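Local coordinates for protein trehalose monomycolate transport factor A (PDB 6T84) that is required for MmpL3-dependent transport of trehalose monomycolate to the mycobacterial cell wall, and for growth and cell elongation, at residues G105-R110 / R127-A132. Sequence-based numbering, arbitrary orientation.
Sequences GAIGPR and RMVTFA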
loop_
_atom_site.group_PDB
_atom_site.type_symbol
_atom_site.label_atom_id
_atom_site.label_comp_id
_atom_site.label_asym_id
_atom_site.label_seq_id
_atom_site.Cartn_x
_atom_site.Cartn_y
_atom_site.Cartn_z
ATOM N N GLY A 105 1.950 17.893 -4.957
ATOM C CA GLY A 105 3.299 18.452 -4.976
ATOM C C GLY A 105 4.344 17.354 -4.815
ATOM O O GLY A 105 4.024 16.179 -4.620
ATOM N N ALA A 106 5.595 17.734 -4.958
ATOM C CA ALA A 106 6.723 16.832 -4.771
ATOM C C ALA A 106 7.187 16.866 -3.327
ATOM O O ALA A 106 7.186 17.930 -2.665
ATOM C CB ALA A 106 7.900 17.278 -5.619
ATOM N N ILE A 107 7.664 15.712 -2.847
ATOM C CA ILE A 107 8.404 15.643 -1.583
ATOM C C ILE A 107 9.577 14.710 -1.805
ATOM O O ILE A 107 9.410 13.484 -1.824
ATOM C CB ILE A 107 7.578 15.156 -0.385
ATOM C CG1 ILE A 107 6.241 15.878 -0.257
ATOM C CG2 ILE A 107 8.421 15.287 0.916
ATOM C CD1 ILE A 107 5.329 15.272 0.871
ATOM N N GLY A 108 10.764 15.263 -1.913
ATOM C CA GLY A 108 11.915 14.403 -2.025
ATOM C C GLY A 108 11.853 13.509 -3.240
ATOM O O GLY A 108 11.669 13.957 -4.375
ATOM N N PRO A 109 12.011 12.203 -3.012
ATOM C CA PRO A 109 12.025 11.252 -4.112
ATOM C C PRO A 109 10.633 10.945 -4.617
ATOM O O PRO A 109 10.495 10.098 -5.516
ATOM C CB PRO A 109 12.639 10.004 -3.439
ATOM C CG PRO A 109 12.138 10.081 -2.031
ATOM C CD PRO A 109 12.216 11.552 -1.696
ATOM N N ARG A 110 9.580 11.545 -4.004
ATOM C CA ARG A 110 8.182 11.156 -4.258
ATOM C C ARG A 110 7.336 12.335 -4.733
ATOM O O ARG A 110 7.698 13.522 -4.605
ATOM C CB ARG A 110 7.578 10.545 -2.966
ATOM C CG ARG A 110 8.114 9.141 -2.677
ATOM C CD ARG A 110 7.955 8.693 -1.256
ATOM N NE ARG A 110 8.185 7.267 -1.195
ATOM C CZ ARG A 110 9.226 6.662 -0.689
ATOM N NH1 ARG A 110 10.196 7.356 -0.083
ATOM N NH2 ARG A 110 9.280 5.358 -0.767
ATOM N N ARG A 127 5.725 15.470 9.658
ATOM C CA ARG A 127 5.911 14.035 9.767
ATOM C C ARG A 127 5.776 13.378 8.413
ATOM O O ARG A 127 6.518 12.424 8.104
ATOM C CB ARG A 127 4.905 13.455 10.746
ATOM C CG ARG A 127 5.190 13.810 12.218
ATOM C CD ARG A 127 4.125 13.145 13.127
ATOM N NE ARG A 127 3.967 11.712 12.850
ATOM C CZ ARG A 127 2.889 10.990 13.164
ATOM N NH1 ARG A 127 1.858 11.566 13.764
ATOM N NH2 ARG A 127 2.836 9.691 12.870
ATOM N N MET A 128 4.864 13.887 7.575
ATOM C CA MET A 128 4.749 13.342 6.224
ATOM C C MET A 128 5.984 13.667 5.399
ATOM O O MET A 128 6.440 12.853 4.587
ATOM C CB MET A 128 3.506 13.888 5.543
ATOM C CG MET A 128 3.280 13.288 4.151
ATOM S SD MET A 128 2.835 11.518 4.113
ATOM C CE MET A 128 1.057 11.700 4.442
ATOM N N VAL A 129 6.500 14.893 5.516
ATOM C CA VAL A 129 7.710 15.235 4.757
ATOM C C VAL A 129 8.858 14.315 5.159
ATOM O O VAL A 129 9.559 13.761 4.295
ATOM C CB VAL A 129 8.070 16.721 4.964
ATOM C CG1 VAL A 129 9.456 17.030 4.347
ATOM C CG2 VAL A 129 6.994 17.591 4.298
ATOM N N THR A 130 9.079 14.148 6.470
ATOM C CA THR A 130 10.160 13.257 6.871
ATOM C C THR A 130 9.933 11.852 6.324
ATOM O O THR A 130 10.860 11.247 5.781
ATOM C CB THR A 130 10.300 13.257 8.399
ATOM O OG1 THR A 130 10.552 14.603 8.830
ATOM C CG2 THR A 130 11.431 12.339 8.902
ATOM N N PHE A 131 8.707 11.311 6.457
ATOM C CA PHE A 131 8.408 9.972 5.961
ATOM C C PHE A 131 8.708 9.828 4.459
ATOM O O PHE A 131 9.245 8.804 4.022
ATOM C CB PHE A 131 6.935 9.679 6.272
ATOM C CG PHE A 131 6.453 8.338 5.756
ATOM C CD1 PHE A 131 6.865 7.154 6.349
ATOM C CD2 PHE A 131 5.621 8.288 4.670
ATOM C CE1 PHE A 131 6.437 5.911 5.846
ATOM C CE2 PHE A 131 5.181 7.052 4.160
ATOM C CZ PHE A 131 5.579 5.875 4.768
ATOM N N ALA A 132 8.283 10.792 3.653
ATOM C CA ALA A 132 8.515 10.674 2.209
ATOM C C ALA A 132 10.003 10.600 1.873
ATOM O O ALA A 132 10.387 9.998 0.864
ATOM C CB ALA A 132 7.902 11.849 1.461
#
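Ile-107 and Arg-110, the two ends of a type II' beta turn, both reach Ala-132 on helix 126-134. The turn closes the beta hairpin of strand 102-107, at the border of the antiparallel sheet of this probably cytoplasmic domain, and strand 110-114; two backbone hydrogen bonds, Ile-107 N to Arg-110 O and Arg-110 N to Ile-107 O, hold it. Gly-108, with positive phi (60°), takes its first corner. From Ile-107, CB lies 3.8 Å from Ala-132 CB. The branch CG2, anti to the backbone N, packs closer, 3.5 Å from the same methyl, and also meets Val-129 CG1 at 4.0 Å. CG1, anti to the carbonyl carbon, carries CD1 to Met-128 CG (4.3 Å). Around Ala-132 O, Pro-109 CG packs at 3.4 Å and CD of the extended Arg-110 chain at 3.5 Å, both plain carbon contacts. Arg-110 NH1 also hydrogen-bonds to Ala-135 O, and NH2 to Pro-136 O and Ala-139 O, tying the hairpin to the chain that follows the helix. The polar contact is Arg-110 NH1 donating to Ala-132 O over 2.8 Å (N-H...O 153°); the oxygen lies in the guanidinium plane, whereas the nitrogen stands 37° out of the carbonyl plane.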